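Long-range contacts in malate oxidoreductase (Thermotoga maritima, PDB 1VL6), which probably catalyses the NAD-dependent oxidative decarboxylation of malate to pyruvate: residues L261-F267 / K283-V289; L276-I281 / E299-A305; K335-K340 / Y381-S387. One frame throughout, in Å; residues are numbered along the deposited sequence.

Interactions 1 and 2 lie on the same side of the chain's centre, within the NAD-binding domain, their centres 12 Å apart, and interlock along the chain, since their four segments alternate. Strand 266-269 leads to helix 278-281, the chain returns through strand 289-292, and helix 302-307 then precedes strand 312-315. Interaction 1 thus pairs two neighbouring strands of the Rossmann-like sheet, and interaction 2 packs the connections that follow each of them. They touch directly, with Phe267 on Leu276 and Leu261 on Trp280. Interaction 3 comes later in sequence, where helices 330-340 and 374-386 pair about 22 Å from interaction 1 and about 26 Å from interaction 2, nearest atoms. It joins helices that follow the sheet's last strand, the second close to the C-terminus.

Interaction 1: L261-F267 / K283-V289; sequences LEGADFF and KMSRKPV
Met284, present as selenomethionine, lies against the turn Leu261-Ala264 and the start of the strand that follows. Its CB rests on Ala264 O, and CG packs beside Leu261 O at 3.5 Å. A bend about the CG-SE bond (chi3 60°) brings Met284 CE back over the backbone, 3.5 Å from Ala264 O and 3.9 Å from Phe266 C, with Ala264 CB and Phe267 CB at its margin. Backbone bonds tie the two segments together along their length. Gly263 N, in the type II turn, donates to Lys283 O at 2.9 Å, and Ser285 N to Ala264 O at 3.0 Å. The hydroxyl of Ser285 donates to Asp265 OD1 at 2.8 Å, approaching from above the carboxylate plane. The strongest partner of Asp265 is Lys188, which forms a salt bridge with OD1, while OD2 accepts from Lys194 N, so the buried acid is gripped at both oxygens. Further on, Val289 N donates to Asp265 O and Phe267 N to Val289 O, the parallel ladder that brackets Phe266. The Phe266 ring runs alongside Val289, both on the same face of the sheet, with Phe266 CD2 3.5 Å from Val289 CB. Strands 266-269 and 289-292 are thereby zipped together as neighbours in the sheet. Strand 194-198 borders 266-269 across its other edge, and helix 166-186 packs on Phe266 and Val289 through Leu183 and Thr186.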
loop_
_atom_site.group_PDB
_atom_site.type_symbol
_atom_site.label_atom_id
_atom_site.label_comp_id
_atom_site.label_asym_id
_atom_site.label_seq_id
_atom_site.Cartn_x
_atom_site.Cartn_y
_atom_site.Cartn_z
ATOM N N LEU A 261 -15.286 -36.914 -34.448
ATOM C CA LEU A 261 -13.921 -36.570 -34.734
ATOM C C LEU A 261 -13.444 -37.077 -36.079
ATOM O O LEU A 261 -12.404 -36.649 -36.524
ATOM C CB LEU A 261 -13.027 -37.083 -33.635
ATOM C CG LEU A 261 -13.222 -36.404 -32.288
ATOM C CD1 LEU A 261 -12.648 -37.267 -31.229
ATOM C CD2 LEU A 261 -12.529 -35.031 -32.233
ATOM N N GLU A 262 -14.177 -37.967 -36.735
ATOM C CA GLU A 262 -13.739 -38.470 -38.026
ATOM C C GLU A 262 -13.581 -37.290 -38.961
ATOM O O GLU A 262 -14.541 -36.566 -39.217
ATOM C CB GLU A 262 -14.725 -39.440 -38.607
ATOM C CG GLU A 262 -14.694 -40.802 -37.963
ATOM C CD GLU A 262 -15.935 -41.625 -38.313
ATOM O OE1 GLU A 262 -16.393 -41.536 -39.482
ATOM O OE2 GLU A 262 -16.458 -42.349 -37.420
ATOM N N GLY A 263 -12.349 -37.067 -39.423
ATOM C CA GLY A 263 -12.073 -36.018 -40.365
ATOM C C GLY A 263 -12.042 -34.634 -39.776
ATOM O O GLY A 263 -11.767 -33.681 -40.470
ATOM N N ALA A 264 -12.286 -34.508 -38.494
ATOM C CA ALA A 264 -12.289 -33.193 -37.899
ATOM C C ALA A 264 -10.919 -32.546 -37.959
ATOM O O ALA A 264 -9.908 -33.207 -37.836
ATOM C CB ALA A 264 -12.774 -33.291 -36.467
ATOM N N ASP A 265 -10.907 -31.236 -38.108
ATOM C CA ASP A 265 -9.673 -30.474 -38.113
ATOM C C ASP A 265 -9.292 -29.949 -36.738
ATOM O O ASP A 265 -8.111 -29.780 -36.440
ATOM C CB ASP A 265 -9.834 -29.297 -39.050
ATOM C CG ASP A 265 -10.095 -29.738 -40.456
ATOM O OD1 ASP A 265 -9.089 -30.051 -41.130
ATOM O OD2 ASP A 265 -11.249 -29.834 -40.950
ATOM N N PHE A 266 -10.294 -29.659 -35.909
ATOM C CA PHE A 266 -10.033 -29.188 -34.553
ATOM C C PHE A 266 -10.921 -29.921 -33.583
ATOM O O PHE A 266 -12.067 -30.300 -33.919
ATOM C CB PHE A 266 -10.323 -27.709 -34.433
ATOM C CG PHE A 266 -9.419 -26.837 -35.267
ATOM C CD1 PHE A 266 -9.565 -26.784 -36.640
ATOM C CD2 PHE A 266 -8.481 -26.025 -34.669
ATOM C CE1 PHE A 266 -8.782 -25.966 -37.401
ATOM C CE2 PHE A 266 -7.693 -25.212 -35.429
ATOM C CZ PHE A 266 -7.825 -25.183 -36.792
ATOM N N PHE A 267 -10.378 -30.161 -32.393
ATOM C CA PHE A 267 -11.170 -30.588 -31.272
ATOM C C PHE A 267 -10.972 -29.514 -30.253
ATOM O O PHE A 267 -9.815 -29.163 -29.941
ATOM C CB PHE A 267 -10.704 -31.937 -30.709
ATOM C CG PHE A 267 -11.226 -32.248 -29.308
ATOM C CD1 PHE A 267 -12.452 -32.870 -29.127
ATOM C CD2 PHE A 267 -10.514 -31.887 -28.200
ATOM C CE1 PHE A 267 -12.927 -33.133 -27.878
ATOM C CE2 PHE A 267 -11.010 -32.135 -26.938
ATOM C CZ PHE A 267 -12.209 -32.763 -26.778
ATOM N N LYS A 283 -7.736 -40.633 -36.965
ATOM C CA LYS A 283 -8.902 -40.620 -37.871
ATOM C C LYS A 283 -9.399 -39.208 -38.071
ATOM O O LYS A 283 -10.307 -38.994 -38.837
ATOM C CB LYS A 283 -10.026 -41.464 -37.346
ATOM C CG LYS A 283 -9.630 -42.907 -37.112
ATOM C CD LYS A 283 -10.848 -43.796 -36.761
ATOM C CE LYS A 283 -11.513 -43.370 -35.462
ATOM N NZ LYS A 283 -12.533 -44.336 -35.121
HETATM N N MSE A 284 -8.784 -38.237 -37.406
HETATM C CA MSE A 284 -9.059 -36.830 -37.679
HETATM C C MSE A 284 -8.359 -36.479 -38.972
HETATM O O MSE A 284 -7.642 -37.293 -39.507
HETATM C CB MSE A 284 -8.535 -35.912 -36.549
HETATM C CG MSE A 284 -9.217 -36.146 -35.220
HETATM SE SE MSE A 284 -8.534 -35.047 -33.789
HETATM C CE MSE A 284 -8.899 -33.173 -34.507
ATOM N N SER A 285 -8.519 -35.259 -39.473
ATOM C CA SER A 285 -7.822 -34.895 -40.709
ATOM C C SER A 285 -6.332 -34.722 -40.486
ATOM O O SER A 285 -5.840 -34.831 -39.372
ATOM C CB SER A 285 -8.407 -33.609 -41.274
ATOM O OG SER A 285 -8.116 -32.513 -40.368
ATOM N N ARG A 286 -5.619 -34.398 -41.552
ATOM C CA ARG A 286 -4.187 -34.090 -41.445
ATOM C C ARG A 286 -3.975 -32.800 -40.637
ATOM O O ARG A 286 -4.825 -31.911 -40.624
ATOM C CB ARG A 286 -3.498 -34.008 -42.814
ATOM C CG ARG A 286 -3.297 -35.424 -43.532
ATOM N N LYS A 287 -2.832 -32.751 -39.950
ATOM C CA LYS A 287 -2.431 -31.657 -39.077
ATOM C C LYS A 287 -3.515 -31.238 -38.087
ATOM O O LYS A 287 -3.858 -30.078 -37.962
ATOM C CB LYS A 287 -1.908 -30.496 -39.904
ATOM C CG LYS A 287 -0.480 -30.774 -40.482
ATOM C CD LYS A 287 0.103 -29.556 -41.247
ATOM C CE LYS A 287 1.657 -29.452 -41.161
ATOM N NZ LYS A 287 2.157 -28.004 -41.320
ATOM N N PRO A 288 -4.061 -32.210 -37.365
ATOM C CA PRO A 288 -5.121 -31.958 -36.416
ATOM C C PRO A 288 -4.683 -31.148 -35.212
ATOM O O PRO A 288 -3.535 -31.262 -34.741
ATOM C CB PRO A 288 -5.499 -33.353 -35.972
ATOM C CG PRO A 288 -4.268 -34.151 -36.150
ATOM C CD PRO A 288 -3.713 -33.640 -37.415
ATOM N N VAL A 289 -5.616 -30.350 -34.711
ATOM C CA VAL A 289 -5.384 -29.461 -33.624
ATOM C C VAL A 289 -6.292 -29.861 -32.498
ATOM O O VAL A 289 -7.504 -30.113 -32.735
ATOM C CB VAL A 289 -5.682 -28.013 -34.017
ATOM C CG1 VAL A 289 -5.601 -27.078 -32.775
ATOM C CG2 VAL A 289 -4.693 -27.574 -35.018
#

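Interaction 2: L276-I281 / E299-A305; sequences LKPEWI and EIDPELA
Ile300 carries most of the apolar contact with 276-281. With chi1 and chi2 both extended (179° and 170°), Ile300 CD1 reaches past Leu276 O to lie 3.9 Å from Pro278 CA and 4.2 Å from Ile281 CD1. Leu276 meets it lower down, CB to CB. Two further pairs flank this centre: the Pro278 ring and the Leu304 side chain cross obliquely, Pro278 CB to Leu304 CG 4.0 Å, while Ile281 CD1 touches Ala305 CB at 3.9 Å. Of polar bonds, Leu276 N donates to Glu299 O at 3.1 Å, nearly straight at 172°. Within 299-305, Asp301 takes the N-cap position of helix 302-307, where its OD2 accepts from Leu304 N on the anti side of the carboxylate. The carboxylate of Glu299 turns away from 276-281 to Ser271 OG and Ala294 N. Ile281 and Ile300 both rest on Ile290 of strand 289-292, and Ala305 on Val313 of strand 312-315. The short, weakly bonded helix 278-281 and helix 302-307, which pack against the Rossmann-like sheet, are therefore joined chiefly by aliphatic packing, with one backbone bond fixing the chain just ahead of them.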
loop_
_atom_site.group_PDB
_atom_site.type_symbol
_atom_site.label_atom_id
_atom_site.label_comp_id
_atom_site.label_asym_id
_atom_site.label_seq_id
_atom_site.Cartn_x
_atom_site.Cartn_y
_atom_site.Cartn_z
ATOM N N LEU A 276 -10.550 -38.540 -24.725
ATOM C CA LEU A 276 -10.219 -38.638 -26.140
ATOM C C LEU A 276 -9.106 -39.666 -26.334
ATOM O O LEU A 276 -7.973 -39.433 -25.936
ATOM C CB LEU A 276 -9.819 -37.254 -26.635
ATOM C CG LEU A 276 -9.883 -37.054 -28.134
ATOM C CD1 LEU A 276 -9.906 -35.543 -28.478
ATOM C CD2 LEU A 276 -8.712 -37.765 -28.793
ATOM N N LYS A 277 -9.436 -40.818 -26.900
ATOM C CA LYS A 277 -8.435 -41.893 -27.053
ATOM C C LYS A 277 -7.417 -41.510 -28.152
ATOM O O LYS A 277 -7.769 -40.927 -29.196
ATOM C CB LYS A 277 -9.090 -43.256 -27.326
ATOM C CG LYS A 277 -9.849 -43.750 -26.128
ATOM C CD LYS A 277 -10.290 -45.226 -26.195
ATOM C CE LYS A 277 -10.571 -45.772 -24.778
ATOM N NZ LYS A 277 -10.679 -47.265 -24.682
ATOM N N PRO A 278 -6.140 -41.817 -27.928
ATOM C CA PRO A 278 -5.091 -41.392 -28.854
ATOM C C PRO A 278 -5.331 -41.879 -30.273
ATOM O O PRO A 278 -5.157 -41.131 -31.193
ATOM C CB PRO A 278 -3.843 -42.057 -28.286
ATOM C CG PRO A 278 -4.346 -43.125 -27.419
ATOM C CD PRO A 278 -5.606 -42.627 -26.834
ATOM N N GLU A 279 -5.766 -43.126 -30.454
ATOM C CA GLU A 279 -6.001 -43.608 -31.818
ATOM C C GLU A 279 -7.054 -42.821 -32.615
ATOM O O GLU A 279 -6.989 -42.777 -33.846
ATOM C CB GLU A 279 -6.272 -45.090 -31.818
ATOM C CG GLU A 279 -5.015 -45.921 -31.534
ATOM C CD GLU A 279 -3.871 -45.685 -32.560
ATOM O OE1 GLU A 279 -3.910 -46.212 -33.689
ATOM O OE2 GLU A 279 -2.894 -44.966 -32.239
ATOM N N TRP A 280 -7.970 -42.136 -31.928
ATOM C CA TRP A 280 -8.939 -41.264 -32.621
ATOM C C TRP A 280 -8.244 -40.160 -33.398
ATOM O O TRP A 280 -8.697 -39.747 -34.469
ATOM C CB TRP A 280 -9.973 -40.640 -31.661
ATOM C CG TRP A 280 -10.758 -41.671 -30.879
ATOM C CD1 TRP A 280 -10.742 -43.032 -31.077
ATOM C CD2 TRP A 280 -11.668 -41.448 -29.796
ATOM N NE1 TRP A 280 -11.581 -43.653 -30.187
ATOM C CE2 TRP A 280 -12.159 -42.713 -29.387
ATOM C CE3 TRP A 280 -12.114 -40.322 -29.125
ATOM C CZ2 TRP A 280 -13.072 -42.873 -28.351
ATOM C CZ3 TRP A 280 -13.026 -40.485 -28.083
ATOM C CH2 TRP A 280 -13.483 -41.752 -27.707
ATOM N N ILE A 281 -7.126 -39.691 -32.878
ATOM C CA ILE A 281 -6.412 -38.600 -33.529
ATOM C C ILE A 281 -6.030 -38.945 -34.946
ATOM O O ILE A 281 -6.051 -38.086 -35.819
ATOM C CB ILE A 281 -5.181 -38.182 -32.705
ATOM C CG1 ILE A 281 -5.682 -37.514 -31.419
ATOM C CG2 ILE A 281 -4.288 -37.216 -33.541
ATOM C CD1 ILE A 281 -4.654 -36.830 -30.625
ATOM N N GLU A 299 -8.581 -33.493 -21.609
ATOM C CA GLU A 299 -9.313 -34.549 -22.308
ATOM C C GLU A 299 -8.379 -35.660 -22.842
ATOM O O GLU A 299 -8.776 -36.839 -22.918
ATOM C CB GLU A 299 -10.162 -33.987 -23.451
ATOM C CG GLU A 299 -11.465 -33.351 -22.967
ATOM C CD GLU A 299 -11.348 -31.867 -22.623
ATOM O OE1 GLU A 299 -10.212 -31.380 -22.468
ATOM O OE2 GLU A 299 -12.414 -31.196 -22.487
ATOM N N ILE A 300 -7.148 -35.280 -23.195
ATOM C CA ILE A 300 -6.114 -36.264 -23.480
ATOM C C ILE A 300 -4.805 -35.720 -23.034
ATOM O O ILE A 300 -4.618 -34.525 -23.104
ATOM C CB ILE A 300 -6.066 -36.597 -24.971
ATOM C CG1 ILE A 300 -4.966 -37.621 -25.255
ATOM C CG2 ILE A 300 -5.836 -35.348 -25.776
ATOM C CD1 ILE A 300 -5.021 -38.187 -26.695
ATOM N N ASP A 301 -3.908 -36.581 -22.554
ATOM C CA ASP A 301 -2.602 -36.138 -22.123
ATOM C C ASP A 301 -1.916 -35.485 -23.313
ATOM O O ASP A 301 -1.972 -36.012 -24.402
ATOM C CB ASP A 301 -1.768 -37.292 -21.601
ATOM C CG ASP A 301 -0.349 -36.872 -21.277
ATOM O OD1 ASP A 301 -0.129 -36.142 -20.272
ATOM O OD2 ASP A 301 0.599 -37.191 -22.020
ATOM N N PRO A 302 -1.337 -34.307 -23.131
ATOM C CA PRO A 302 -0.740 -33.583 -24.257
ATOM C C PRO A 302 0.388 -34.312 -24.951
ATOM O O PRO A 302 0.439 -34.309 -26.173
ATOM C CB PRO A 302 -0.254 -32.260 -23.643
ATOM C CG PRO A 302 -0.977 -32.116 -22.333
ATOM C CD PRO A 302 -1.275 -33.532 -21.868
ATOM N N GLU A 303 1.297 -34.926 -24.208
ATOM C CA GLU A 303 2.399 -35.634 -24.872
ATOM C C GLU A 303 1.786 -36.794 -25.687
ATOM O O GLU A 303 2.067 -36.951 -26.888
ATOM C CB GLU A 303 3.453 -36.111 -23.886
ATOM C CG GLU A 303 4.647 -36.790 -24.546
ATOM C CD GLU A 303 5.395 -35.894 -25.502
ATOM O OE1 GLU A 303 5.356 -34.653 -25.338
ATOM O OE2 GLU A 303 6.026 -36.431 -26.426
ATOM N N LEU A 304 0.899 -37.558 -25.049
ATOM C CA LEU A 304 0.248 -38.657 -25.717
ATOM C C LEU A 304 -0.377 -38.187 -27.032
ATOM O O LEU A 304 -0.286 -38.841 -28.068
ATOM C CB LEU A 304 -0.842 -39.270 -24.827
ATOM C CG LEU A 304 -1.609 -40.482 -25.393
ATOM C CD1 LEU A 304 -0.682 -41.589 -25.884
ATOM C CD2 LEU A 304 -2.511 -41.032 -24.344
ATOM N N ALA A 305 -1.020 -37.043 -26.989
ATOM C CA ALA A 305 -1.606 -36.515 -28.188
ATOM C C ALA A 305 -0.558 -36.216 -29.252
ATOM O O ALA A 305 -0.797 -36.544 -30.415
ATOM C CB ALA A 305 -2.402 -35.275 -27.861
#

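Interaction 3: K335-K340 / Y381-S387; sequences KGAVEK and YTAVKGS
Lys335 sets its ammonium over the face of the Tyr381 ring: NZ stands 4.1 Å from the ring centroid and only 3° off the normal, a cation-pi contact. Its chain, extended through chi3, passes the ring obliquely, Lys335 CG lying 3.7 Å from Tyr381 CD1, and bends at its last torsion to put NZ over the ring. Gly336 follows, its N at the edge of that ring, near the ring plane. Here the backbones come closest, with CA of Gly336 4.4 Å from CA of Lys385; with no side chain on Gly336, Val384 CG1 packs directly on its CA, 4.0 Å away. The close helix pair this glycine permits has axes 7.8 Å apart at nearest approach, crossing at -32° with their directions roughly parallel. Helices 330-340 and 374-386 both follow the Rossmann-like sheet in sequence and belong to the NAD-binding domain. On the flank of helix 374-386, helix 346-358 packs on Val384 through Met348. Ala337 adds its N to the contact, 3.9 Å from Val384 CG1. One turn after Lys335, the Glu339 carboxylate sits at the edge of the tyrosine ring with its plane 71° from that of the ring. Tyr381 OH lies 2.6 Å from Glu339 OE2 and nearly as close to OE1, so its hydrogen bond may go to either oxygen. Glu339 OE2 also forms a long salt bridge with Lys385 NZ at 3.6 Å, and Glu339 packs on Lys34 of a second subunit. Lys340, last in the segment, stretches across the end of helix 381-386, its CD lying near Val384 O.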
loop_
_atom_site.group_PDB
_atom_site.type_symbol
_atom_site.label_atom_id
_atom_site.label_comp_id
_atom_site.label_asym_id
_atom_site.label_seq_id
_atom_site.Cartn_x
_atom_site.Cartn_y
_atom_site.Cartn_z
ATOM N N LYS A 335 -10.965 -3.598 -17.716
ATOM C CA LYS A 335 -10.473 -2.286 -17.594
ATOM C C LYS A 335 -11.045 -1.409 -18.712
ATOM O O LYS A 335 -11.415 -0.274 -18.516
ATOM C CB LYS A 335 -8.962 -2.309 -17.646
ATOM C CG LYS A 335 -8.333 -0.974 -17.204
ATOM C CD LYS A 335 -6.825 -1.122 -17.308
ATOM C CE LYS A 335 -6.076 0.146 -16.830
ATOM N NZ LYS A 335 -4.991 0.388 -17.771
ATOM N N GLY A 336 -11.094 -1.929 -19.907
ATOM C CA GLY A 336 -11.615 -1.142 -21.008
ATOM C C GLY A 336 -13.063 -0.829 -20.810
ATOM O O GLY A 336 -13.477 0.334 -20.913
ATOM N N ALA A 337 -13.807 -1.858 -20.457
ATOM C CA ALA A 337 -15.246 -1.747 -20.310
ATOM C C ALA A 337 -15.647 -0.797 -19.198
ATOM O O ALA A 337 -16.595 -0.008 -19.318
ATOM C CB ALA A 337 -15.834 -3.126 -20.030
ATOM N N VAL A 338 -14.947 -0.879 -18.092
ATOM C CA VAL A 338 -15.313 -0.053 -16.944
ATOM C C VAL A 338 -15.040 1.414 -17.219
ATOM O O VAL A 338 -15.795 2.258 -16.769
ATOM C CB VAL A 338 -14.565 -0.518 -15.695
ATOM C CG1 VAL A 338 -14.634 0.542 -14.610
ATOM C CG2 VAL A 338 -15.140 -1.815 -15.227
ATOM N N GLU A 339 -13.988 1.689 -17.978
ATOM C CA GLU A 339 -13.649 3.055 -18.359
ATOM C C GLU A 339 -14.642 3.622 -19.377
ATOM O O GLU A 339 -15.022 4.777 -19.285
ATOM C CB GLU A 339 -12.250 3.049 -18.927
ATOM C CG GLU A 339 -11.580 4.384 -19.044
ATOM C CD GLU A 339 -10.154 4.188 -19.510
ATOM O OE1 GLU A 339 -9.321 3.657 -18.708
ATOM O OE2 GLU A 339 -9.899 4.522 -20.690
ATOM N N LYS A 340 -15.058 2.798 -20.334
ATOM C CA LYS A 340 -16.070 3.155 -21.323
ATOM C C LYS A 340 -17.418 3.329 -20.628
ATOM O O LYS A 340 -18.316 4.019 -21.113
ATOM C CB LYS A 340 -16.197 2.009 -22.318
ATOM C CG LYS A 340 -16.388 2.374 -23.785
ATOM C CD LYS A 340 -16.309 1.087 -24.663
ATOM C CE LYS A 340 -16.039 1.380 -26.120
ATOM N NZ LYS A 340 -17.272 1.929 -26.822
ATOM N N TYR A 381 -6.736 -4.099 -23.454
ATOM C CA TYR A 381 -7.307 -2.872 -22.928
ATOM C C TYR A 381 -7.523 -1.860 -24.033
ATOM O O TYR A 381 -8.580 -1.295 -24.129
ATOM C CB TYR A 381 -6.421 -2.254 -21.844
ATOM C CG TYR A 381 -6.775 -0.826 -21.555
ATOM C CD1 TYR A 381 -7.923 -0.497 -20.884
ATOM C CD2 TYR A 381 -5.931 0.206 -21.932
ATOM C CE1 TYR A 381 -8.231 0.839 -20.581
ATOM C CE2 TYR A 381 -6.220 1.527 -21.650
ATOM C CZ TYR A 381 -7.378 1.844 -20.980
ATOM O OH TYR A 381 -7.669 3.177 -20.745
ATOM N N THR A 382 -6.497 -1.598 -24.833
ATOM C CA THR A 382 -6.625 -0.598 -25.903
ATOM C C THR A 382 -7.726 -1.007 -26.895
ATOM O O THR A 382 -8.543 -0.216 -27.339
ATOM C CB THR A 382 -5.347 -0.472 -26.699
ATOM O OG1 THR A 382 -4.300 0.082 -25.902
ATOM C CG2 THR A 382 -5.552 0.544 -27.789
ATOM N N ALA A 383 -7.729 -2.273 -27.234
ATOM C CA ALA A 383 -8.699 -2.753 -28.195
ATOM C C ALA A 383 -10.129 -2.521 -27.679
ATOM O O ALA A 383 -10.991 -1.996 -28.398
ATOM C CB ALA A 383 -8.494 -4.231 -28.494
ATOM N N VAL A 384 -10.351 -2.886 -26.423
ATOM C CA VAL A 384 -11.672 -2.816 -25.856
ATOM C C VAL A 384 -12.154 -1.371 -25.643
ATOM O O VAL A 384 -13.270 -1.001 -26.007
ATOM C CB VAL A 384 -11.713 -3.633 -24.587
ATOM C CG1 VAL A 384 -13.040 -3.478 -23.875
ATOM C CG2 VAL A 384 -11.524 -5.115 -24.915
ATOM N N LYS A 385 -11.272 -0.548 -25.095
ATOM C CA LYS A 385 -11.516 0.864 -24.928
ATOM C C LYS A 385 -11.891 1.493 -26.262
ATOM O O LYS A 385 -12.783 2.305 -26.316
ATOM C CB LYS A 385 -10.264 1.458 -24.311
ATOM C CG LYS A 385 -10.132 2.960 -24.154
ATOM C CD LYS A 385 -8.676 3.261 -23.643
ATOM C CE LYS A 385 -7.987 4.521 -24.259
ATOM N NZ LYS A 385 -8.604 5.851 -23.828
ATOM N N GLY A 386 -11.250 1.094 -27.346
ATOM C CA GLY A 386 -11.480 1.718 -28.663
ATOM C C GLY A 386 -12.708 1.297 -29.443
ATOM O O GLY A 386 -13.034 1.964 -30.404
ATOM N N SER A 387 -13.379 0.201 -29.055
ATOM C CA SER A 387 -14.503 -0.333 -29.858
ATOM C C SER A 387 -15.902 -0.032 -29.399
ATOM O O SER A 387 -16.177 -0.067 -28.240
ATOM C CB SER A 387 -14.530 -1.863 -29.895
ATOM O OG SER A 387 -13.273 -2.403 -29.739
#